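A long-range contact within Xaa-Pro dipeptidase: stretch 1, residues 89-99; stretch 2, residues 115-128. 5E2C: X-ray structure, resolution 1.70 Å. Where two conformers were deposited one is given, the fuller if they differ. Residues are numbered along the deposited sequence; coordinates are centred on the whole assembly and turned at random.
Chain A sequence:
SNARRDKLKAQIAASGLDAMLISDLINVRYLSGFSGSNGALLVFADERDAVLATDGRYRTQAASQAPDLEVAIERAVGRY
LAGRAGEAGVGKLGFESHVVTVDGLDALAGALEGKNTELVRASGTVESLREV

Stretch 1 (89-99) GVGKLGFESHV
Stretch 2 (115-128) KNTELVRASGTVES

The most unusual feature of this contact is one hydroxyl that gathers the end of a loop: Ser-123 OG accepts a hydrogen bond from His-98 N at 3.0 Å. A second hydrogen bond joins Ser-123 OG and His-98 ND1 at 2.7 Å. Backbone and ring of one residue thus converge on a single oxygen. His-98 reaches it with chi1 at 77° (p) and chi2 at -78°, its ring edge toward Ser-123 OG; Ser-123 answers with chi1 m.

Before this clasp runs a two-stranded parallel ladder, strand 92-95 beside strand 118-121, with axes 4.5 Å apart at closest approach and N-to-C directions 39° apart. The register is a constant offset of 26: Lys-92 with Glu-118, Leu-93 with Leu-119, Gly-94 with Val-120 and Phe-95 with Arg-121, their CA atoms 4.7 to 5.4 Å apart. Odd-numbered residues of stretch 1 do the backbone bonding, as parallel pairing requires. Glu-118 N donates to Gly-91 O (2.8 Å), Leu-93 N to Glu-118 O (2.8 Å), Val-120 N to Leu-93 O (2.8 Å), Phe-95 N to Val-120 O (3.0 Å) and Ala-122 N to Phe-95 O (2.8 Å). The N-H...O angles are 172°, 174° and 167° in the first three and fall to 150° and 143° in the last two, so the ladder loses linearity toward the loop. At the other end, Thr-117 (chi1 m) extends it through its side chain, OG1 donating to Val-90 O at 2.7 Å.

One face carries Leu-93 (t, p), Leu-119 (m, t), Phe-95 and Arg-121. Leu-93 CD2 meets Leu-119 CD2 at 3.8 Å. Phe-95, chi1 72° (p) and chi2 -86°, swings its ring back over the neighbouring strand: Arg-121 CA lies over one ring face, and Phe-95 CD1 is 3.9 Å from Leu-119 CB.

The other face holds Lys-92 (m, t, t, t), Glu-118 (t, t, chi3 -6°), Gly-94 and Val-120 (t). Lys-92 NZ and Glu-118 OE1 remain 4.5 Å apart, beyond a salt bridge. Gly-94, phi/psi -73/148, brings its CA within 3.1 Å of Val-120 O; an ideal CB there would sit 2.9 Å from Ala-122 CB, a clash.

After the strand, Ala-122 to Thr-125 form a type II turn, with Gly-124 at phi/psi 110/-14, where glycine is called for. Thr-125 OG1 donates to Ala-122 O at 2.8 Å. Water 3 links the stretches, donating to Glu-96 OE2 and Glu-127 OE1 (each 2.7 Å from the water oxygen) and accepting from Gly-124 N (3.1 Å) and Val-126 N (3.2 Å).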

# COMPACT_ATOMS: atom_id res chain seq x y z
N GLY A 89 -6.57 8.44 23.24
CA GLY A 89 -7.56 9.47 22.93
C GLY A 89 -7.22 10.39 21.77
O GLY A 89 -7.74 11.49 21.66
N VAL A 90 -6.39 9.91 20.86
CA VAL A 90 -6.00 10.68 19.68
C VAL A 90 -7.20 10.87 18.76
O VAL A 90 -7.79 9.91 18.33
CB VAL A 90 -4.84 9.94 18.97
CG1 VAL A 90 -4.58 10.48 17.57
CG2 VAL A 90 -3.59 10.05 19.81
N GLY A 91 -7.57 12.11 18.46
CA GLY A 91 -8.72 12.39 17.59
C GLY A 91 -8.45 12.13 16.12
O GLY A 91 -9.23 11.47 15.43
N LYS A 92 -7.33 12.68 15.64
CA LYS A 92 -6.91 12.52 14.26
C LYS A 92 -5.49 11.96 14.22
O LYS A 92 -4.54 12.58 14.71
CB LYS A 92 -7.03 13.84 13.52
CG LYS A 92 -8.46 14.34 13.44
CD LYS A 92 -8.58 15.50 12.48
CE LYS A 92 -10.03 15.94 12.31
NZ LYS A 92 -10.11 17.15 11.46
N LEU A 93 -5.36 10.78 13.62
CA LEU A 93 -4.08 10.06 13.53
C LEU A 93 -3.64 10.06 12.07
O LEU A 93 -4.31 9.48 11.21
CB LEU A 93 -4.26 8.61 13.98
CG LEU A 93 -3.01 7.72 13.86
CD1 LEU A 93 -1.87 8.27 14.68
CD2 LEU A 93 -3.31 6.29 14.28
N GLY A 94 -2.53 10.73 11.78
CA GLY A 94 -1.97 10.72 10.45
C GLY A 94 -1.33 9.38 10.17
O GLY A 94 -0.84 8.72 11.08
N PHE A 95 -1.37 8.96 8.91
CA PHE A 95 -0.65 7.75 8.48
C PHE A 95 -0.08 7.99 7.10
O PHE A 95 -0.49 8.91 6.37
CB PHE A 95 -1.56 6.52 8.49
CG PHE A 95 -2.59 6.51 7.39
CD1 PHE A 95 -3.81 7.16 7.57
CD2 PHE A 95 -2.35 5.85 6.20
CE1 PHE A 95 -4.76 7.16 6.55
CE2 PHE A 95 -3.30 5.85 5.19
CZ PHE A 95 -4.50 6.51 5.36
N GLU A 96 0.88 7.15 6.73
CA GLU A 96 1.58 7.34 5.47
C GLU A 96 0.95 6.50 4.36
O GLU A 96 1.26 5.33 4.15
CB GLU A 96 3.07 7.08 5.64
CG GLU A 96 3.71 8.07 6.58
CD GLU A 96 5.19 7.84 6.77
OE1 GLU A 96 5.56 6.72 7.18
OE2 GLU A 96 5.98 8.79 6.54
N SER A 97 0.02 7.13 3.66
CA SER A 97 -0.70 6.48 2.59
C SER A 97 0.17 6.06 1.40
O SER A 97 -0.25 5.23 0.61
CB SER A 97 -1.86 7.38 2.12
OG SER A 97 -1.36 8.62 1.68
N HIS A 98 1.39 6.59 1.30
CA HIS A 98 2.31 6.19 0.24
C HIS A 98 2.96 4.82 0.47
O HIS A 98 3.53 4.24 -0.45
CB HIS A 98 3.39 7.26 -0.02
CG HIS A 98 4.48 7.28 1.01
ND1 HIS A 98 4.33 7.84 2.26
CD2 HIS A 98 5.75 6.79 0.97
CE1 HIS A 98 5.45 7.71 2.94
NE2 HIS A 98 6.33 7.07 2.19
N VAL A 99 2.84 4.30 1.68
CA VAL A 99 3.42 3.00 2.00
C VAL A 99 2.44 2.01 2.65
O VAL A 99 2.56 0.81 2.43
CB VAL A 99 4.69 3.19 2.84
CG1 VAL A 99 4.38 3.33 4.31
CG2 VAL A 99 5.64 2.03 2.60
N LYS A 115 -13.34 3.51 18.96
CA LYS A 115 -12.61 4.67 19.45
C LYS A 115 -12.95 5.80 18.50
O LYS A 115 -13.27 5.57 17.34
CB LYS A 115 -11.10 4.44 19.40
CG LYS A 115 -10.60 3.25 20.20
CD LYS A 115 -11.00 3.36 21.66
CE LYS A 115 -10.11 2.54 22.57
NZ LYS A 115 -9.84 1.18 22.02
N ASN A 116 -12.87 7.03 18.99
CA ASN A 116 -13.17 8.16 18.12
C ASN A 116 -11.86 8.72 17.60
O ASN A 116 -11.44 9.83 17.92
CB ASN A 116 -14.04 9.17 18.86
CG ASN A 116 -15.43 8.61 19.17
OD1 ASN A 116 -16.18 8.26 18.26
ND2 ASN A 116 -15.76 8.51 20.45
N THR A 117 -11.18 7.88 16.83
CA THR A 117 -9.92 8.23 16.18
C THR A 117 -10.12 8.08 14.69
O THR A 117 -10.50 7.01 14.23
CB THR A 117 -8.79 7.28 16.61
OG1 THR A 117 -8.61 7.34 18.03
CG2 THR A 117 -7.47 7.65 15.91
N GLU A 118 -9.87 9.16 13.94
CA GLU A 118 -9.97 9.14 12.48
C GLU A 118 -8.55 8.98 11.90
O GLU A 118 -7.62 9.68 12.31
CB GLU A 118 -10.58 10.45 11.96
CG GLU A 118 -10.71 10.53 10.44
CD GLU A 118 -11.01 11.94 9.91
OE1 GLU A 118 -11.23 12.87 10.72
OE2 GLU A 118 -11.02 12.14 8.67
N LEU A 119 -8.41 8.09 10.93
CA LEU A 119 -7.15 7.92 10.21
C LEU A 119 -7.11 8.92 9.07
O LEU A 119 -8.01 8.93 8.23
CB LEU A 119 -7.03 6.50 9.67
CG LEU A 119 -6.74 5.47 10.77
CD1 LEU A 119 -7.22 4.09 10.36
CD2 LEU A 119 -5.26 5.47 11.11
N VAL A 120 -6.07 9.74 9.04
CA VAL A 120 -5.96 10.81 8.06
C VAL A 120 -4.69 10.67 7.22
O VAL A 120 -3.59 10.56 7.76
CB VAL A 120 -5.95 12.17 8.77
CG1 VAL A 120 -5.80 13.31 7.76
CG2 VAL A 120 -7.21 12.34 9.61
N ARG A 121 -4.85 10.69 5.90
CA ARG A 121 -3.68 10.65 5.02
C ARG A 121 -2.72 11.81 5.35
O ARG A 121 -3.12 12.99 5.41
CB ARG A 121 -4.11 10.72 3.55
CG ARG A 121 -4.95 9.54 3.08
CD ARG A 121 -5.69 9.92 1.80
NE ARG A 121 -6.38 8.79 1.21
CZ ARG A 121 -7.50 8.23 1.68
NH1 ARG A 121 -8.10 8.71 2.77
NH2 ARG A 121 -8.03 7.19 1.04
N ALA A 122 -1.46 11.46 5.56
CA ALA A 122 -0.44 12.42 5.97
C ALA A 122 0.93 12.19 5.34
O ALA A 122 1.95 12.61 5.90
CB ALA A 122 -0.31 12.42 7.49
N SER A 123 0.98 11.56 4.17
CA SER A 123 2.28 11.36 3.51
C SER A 123 2.88 12.71 3.15
O SER A 123 2.19 13.58 2.60
CB SER A 123 2.16 10.47 2.30
OG SER A 123 1.98 9.14 2.71
N GLY A 124 4.16 12.88 3.46
CA GLY A 124 4.87 14.12 3.20
C GLY A 124 5.21 14.90 4.45
O GLY A 124 6.02 15.82 4.41
N THR A 125 4.59 14.53 5.57
CA THR A 125 4.77 15.29 6.79
C THR A 125 6.22 15.19 7.27
O THR A 125 6.84 16.20 7.60
CB THR A 125 3.79 14.84 7.88
OG1 THR A 125 2.45 14.91 7.37
CG2 THR A 125 3.88 15.74 9.08
N VAL A 126 6.78 13.99 7.25
CA VAL A 126 8.17 13.83 7.70
C VAL A 126 9.14 14.45 6.69
O VAL A 126 10.10 15.10 7.07
CB VAL A 126 8.53 12.37 7.93
CG1 VAL A 126 9.95 12.28 8.47
CG2 VAL A 126 7.52 11.70 8.86
N GLU A 127 8.86 14.24 5.40
CA GLU A 127 9.67 14.78 4.31
C GLU A 127 9.78 16.30 4.43
O GLU A 127 10.83 16.86 4.11
CB GLU A 127 9.07 14.41 2.95
CG GLU A 127 9.23 12.94 2.56
CD GLU A 127 8.29 11.96 3.28
OE1 GLU A 127 7.40 12.40 4.04
OE2 GLU A 127 8.41 10.75 3.05
N SER A 128 8.71 16.95 4.90
CA SER A 128 8.70 18.41 5.03
C SER A 128 9.82 18.95 5.92
O SER A 128 10.13 20.15 5.88
CB SER A 128 7.34 18.90 5.55
OG SER A 128 7.19 18.65 6.94
O HOH W 1 -10.76 11.27 20.27
O HOH W 2 -11.90 11.96 15.60
O HOH W 3 5.65 11.42 5.82
O HOH W 4 -1.03 11.38 2.04